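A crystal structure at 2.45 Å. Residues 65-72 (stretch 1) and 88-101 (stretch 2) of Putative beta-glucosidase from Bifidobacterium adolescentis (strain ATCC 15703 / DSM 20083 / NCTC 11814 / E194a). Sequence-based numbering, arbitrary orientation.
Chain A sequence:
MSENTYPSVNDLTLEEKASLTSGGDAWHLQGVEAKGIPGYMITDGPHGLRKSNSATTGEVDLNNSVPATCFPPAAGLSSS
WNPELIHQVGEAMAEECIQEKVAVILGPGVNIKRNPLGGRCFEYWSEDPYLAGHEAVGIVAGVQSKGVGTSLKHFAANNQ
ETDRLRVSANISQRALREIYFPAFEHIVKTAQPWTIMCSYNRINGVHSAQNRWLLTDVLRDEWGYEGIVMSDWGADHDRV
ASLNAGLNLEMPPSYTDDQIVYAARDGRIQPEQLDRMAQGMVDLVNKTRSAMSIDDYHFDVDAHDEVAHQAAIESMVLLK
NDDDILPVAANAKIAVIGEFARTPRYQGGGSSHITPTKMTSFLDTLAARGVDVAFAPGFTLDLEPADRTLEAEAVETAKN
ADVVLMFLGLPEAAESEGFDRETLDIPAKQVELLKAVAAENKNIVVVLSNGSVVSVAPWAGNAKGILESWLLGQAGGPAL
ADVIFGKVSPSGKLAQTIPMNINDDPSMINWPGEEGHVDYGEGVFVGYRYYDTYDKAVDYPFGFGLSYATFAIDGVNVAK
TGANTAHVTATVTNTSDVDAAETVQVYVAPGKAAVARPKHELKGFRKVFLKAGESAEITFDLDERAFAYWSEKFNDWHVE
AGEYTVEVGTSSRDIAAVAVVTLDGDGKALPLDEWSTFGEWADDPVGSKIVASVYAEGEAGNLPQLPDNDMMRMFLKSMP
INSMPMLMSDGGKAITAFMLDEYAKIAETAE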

# COMPACT_ATOMS: atom_id res chain seq x y z
N SER A 65 6.04 -1.03 22.25
CA SER A 65 7.35 -1.11 22.90
C SER A 65 7.64 -2.53 23.37
O SER A 65 8.76 -2.83 23.79
CB SER A 65 7.43 -0.13 24.07
OG SER A 65 7.36 1.21 23.62
N VAL A 66 6.64 -3.41 23.31
CA VAL A 66 6.89 -4.83 23.54
C VAL A 66 7.68 -5.38 22.36
O VAL A 66 7.28 -5.17 21.21
CB VAL A 66 5.57 -5.59 23.72
CG1 VAL A 66 5.81 -7.09 23.71
CG2 VAL A 66 4.88 -5.17 25.01
N PRO A 67 8.78 -6.10 22.59
CA PRO A 67 9.62 -6.55 21.46
C PRO A 67 8.85 -7.40 20.47
O PRO A 67 8.24 -8.41 20.82
CB PRO A 67 10.73 -7.36 22.15
CG PRO A 67 10.78 -6.81 23.54
CD PRO A 67 9.37 -6.47 23.89
N ALA A 68 8.86 -6.96 19.21
CA ALA A 68 8.17 -7.66 18.14
C ALA A 68 8.97 -7.50 16.86
O ALA A 68 9.86 -6.66 16.77
CB ALA A 68 6.74 -7.14 17.96
N THR A 69 8.64 -8.33 15.88
CA THR A 69 9.31 -8.26 14.59
C THR A 69 8.83 -7.04 13.81
O THR A 69 7.63 -6.90 13.54
CB THR A 69 9.06 -9.53 13.78
OG1 THR A 69 9.58 -10.65 14.50
CG2 THR A 69 9.74 -9.43 12.41
N CYS A 70 9.76 -6.15 13.46
CA CYS A 70 9.43 -4.97 12.67
C CYS A 70 9.58 -5.35 11.20
O CYS A 70 10.69 -5.40 10.67
CB CYS A 70 10.33 -3.80 13.05
SG CYS A 70 9.98 -2.25 12.15
N PHE A 71 8.47 -5.64 10.55
CA PHE A 71 8.50 -5.96 9.13
C PHE A 71 8.68 -4.69 8.31
O PHE A 71 8.44 -3.59 8.80
CB PHE A 71 7.22 -6.69 8.73
CG PHE A 71 7.06 -8.02 9.41
CD1 PHE A 71 7.64 -9.16 8.89
CD2 PHE A 71 6.31 -8.12 10.57
CE1 PHE A 71 7.49 -10.38 9.51
CE2 PHE A 71 6.16 -9.34 11.20
CZ PHE A 71 6.75 -10.47 10.67
N PRO A 72 9.11 -4.82 7.05
CA PRO A 72 9.25 -3.62 6.22
C PRO A 72 7.92 -2.92 6.06
O PRO A 72 6.89 -3.58 5.83
CB PRO A 72 9.76 -4.18 4.88
CG PRO A 72 9.42 -5.63 4.90
CD PRO A 72 9.55 -6.03 6.34
N GLN A 88 2.39 -14.38 4.02
CA GLN A 88 3.26 -15.02 4.99
C GLN A 88 3.67 -14.06 6.11
O GLN A 88 3.78 -14.48 7.27
CB GLN A 88 4.48 -15.56 4.26
CG GLN A 88 5.37 -16.47 5.06
CD GLN A 88 6.39 -17.17 4.19
OE1 GLN A 88 6.34 -17.07 2.96
NE2 GLN A 88 7.31 -17.89 4.82
N VAL A 89 3.90 -12.79 5.78
CA VAL A 89 4.12 -11.76 6.79
C VAL A 89 2.92 -11.65 7.73
O VAL A 89 3.07 -11.45 8.94
CB VAL A 89 4.43 -10.40 6.12
CG1 VAL A 89 4.57 -9.31 7.16
CG2 VAL A 89 5.69 -10.49 5.27
N GLY A 90 1.71 -11.74 7.18
CA GLY A 90 0.52 -11.64 8.02
C GLY A 90 0.41 -12.77 9.03
O GLY A 90 0.04 -12.56 10.19
N GLU A 91 0.72 -14.00 8.59
CA GLU A 91 0.68 -15.14 9.51
C GLU A 91 1.62 -14.93 10.69
O GLU A 91 1.26 -15.24 11.83
CB GLU A 91 1.04 -16.42 8.77
CG GLU A 91 0.15 -16.75 7.60
CD GLU A 91 0.65 -17.96 6.84
OE1 GLU A 91 -0.10 -18.96 6.75
OE2 GLU A 91 1.79 -17.93 6.34
N ALA A 92 2.82 -14.40 10.43
CA ALA A 92 3.76 -14.16 11.52
C ALA A 92 3.23 -13.07 12.46
O ALA A 92 3.34 -13.20 13.69
CB ALA A 92 5.12 -13.77 10.96
N MET A 93 2.65 -12.01 11.90
CA MET A 93 2.06 -10.95 12.71
C MET A 93 0.96 -11.49 13.63
O MET A 93 0.85 -11.07 14.79
CB MET A 93 1.51 -9.85 11.80
CG MET A 93 2.58 -9.05 11.07
SD MET A 93 1.94 -8.01 9.74
CE MET A 93 0.77 -6.98 10.60
N ALA A 94 0.13 -12.40 13.12
CA ALA A 94 -0.94 -12.96 13.95
C ALA A 94 -0.38 -13.80 15.08
O ALA A 94 -0.88 -13.74 16.21
CB ALA A 94 -1.89 -13.78 13.09
N GLU A 95 0.66 -14.60 14.80
CA GLU A 95 1.24 -15.44 15.84
C GLU A 95 1.84 -14.60 16.96
O GLU A 95 1.79 -14.97 18.14
CB GLU A 95 2.28 -16.37 15.23
CG GLU A 95 1.69 -17.40 14.29
CD GLU A 95 2.75 -18.25 13.63
OE1 GLU A 95 3.91 -17.79 13.54
OE2 GLU A 95 2.41 -19.37 13.19
N GLU A 96 2.42 -13.45 16.61
CA GLU A 96 2.90 -12.56 17.66
C GLU A 96 1.74 -11.97 18.45
O GLU A 96 1.84 -11.81 19.67
CB GLU A 96 3.78 -11.46 17.06
CG GLU A 96 4.91 -12.00 16.20
CD GLU A 96 5.99 -10.98 15.90
OE1 GLU A 96 5.86 -9.81 16.31
OE2 GLU A 96 6.99 -11.36 15.25
N CYS A 97 0.62 -11.68 17.78
CA CYS A 97 -0.57 -11.23 18.49
C CYS A 97 -1.08 -12.30 19.43
O CYS A 97 -1.55 -11.99 20.53
CB CYS A 97 -1.67 -10.85 17.50
SG CYS A 97 -1.37 -9.36 16.53
N ILE A 98 -1.00 -13.57 19.02
CA ILE A 98 -1.50 -14.67 19.85
C ILE A 98 -0.67 -14.80 21.12
O ILE A 98 -1.21 -15.08 22.20
CB ILE A 98 -1.54 -15.98 19.04
CG1 ILE A 98 -2.59 -15.87 17.94
CG2 ILE A 98 -1.87 -17.16 19.94
CD1 ILE A 98 -2.57 -17.01 16.95
N GLN A 99 0.64 -14.58 21.02
CA GLN A 99 1.48 -14.57 22.22
C GLN A 99 1.11 -13.42 23.15
O GLN A 99 1.06 -13.59 24.37
CB GLN A 99 2.96 -14.48 21.83
CG GLN A 99 3.90 -14.16 23.00
CD GLN A 99 5.36 -14.06 22.57
OE1 GLN A 99 5.91 -15.00 21.98
NE2 GLN A 99 5.99 -12.93 22.85
N GLU A 100 0.81 -12.25 22.58
CA GLU A 100 0.65 -11.03 23.36
C GLU A 100 -0.81 -10.71 23.66
O GLU A 100 -1.11 -9.61 24.14
CB GLU A 100 1.31 -9.86 22.64
CG GLU A 100 2.81 -10.00 22.52
CD GLU A 100 3.50 -9.99 23.86
OE1 GLU A 100 3.16 -9.13 24.69
OE2 GLU A 100 4.37 -10.86 24.09
N LYS A 101 -1.72 -11.66 23.42
CA LYS A 101 -3.14 -11.51 23.73
C LYS A 101 -3.74 -10.28 23.06
O LYS A 101 -4.41 -9.46 23.69
CB LYS A 101 -3.37 -11.47 25.25
CG LYS A 101 -2.54 -12.48 26.04
CD LYS A 101 -2.70 -13.92 25.55
CE LYS A 101 -4.05 -14.51 25.89
NZ LYS A 101 -4.04 -15.96 25.52

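An extended, irregular segment lies along one flank of a helix and is held by a buried carboxylate clasp at Glu96 and an aromatic plug at Phe71, with 355 Å² buried in all. Glu96 points toward the segment, and its carboxylate takes two hydrogen bonds from a single residue: Thr69 N gives to Glu96 OE1 at 3.2 Å, and Thr69 OG1 gives to Glu96 OE2 at 2.8 Å. Threonine suits the site because, with chi1 at m, its hydroxyl reaches one carboxylate oxygen while its backbone amide meets the other. Ala68 fits closely beside this pair, its CB 3.3 Å from Glu96 OE1.

Phe71, the residue most covered by the other stretch, packs against Val89, Ala92 and Met93, earlier in the helix than Glu96. Val89 CG1 sits over one face of the Phe71 ring, 3.7 Å from its centroid, in a CH-pi contact. Ala92 and Met93 approach obliquely, with Phe71 CZ 3.7 Å from Ala92 CB and Phe71 CE2 3.6 Å from Met93 CG. The small alanine, pointing toward the segment, lets the ring tip come near the helix. Thr69 and Phe71 both point toward the helix, with Cys70 between them pointing away.

Near the end of the helix, Val66 CG1 lies 3.5 Å from Glu100 OE1, which is hydrogen-bonded elsewhere in the structure; within the helical stretch, Gln99 NE2 donates to Glu100 OE2 at 2.9 Å.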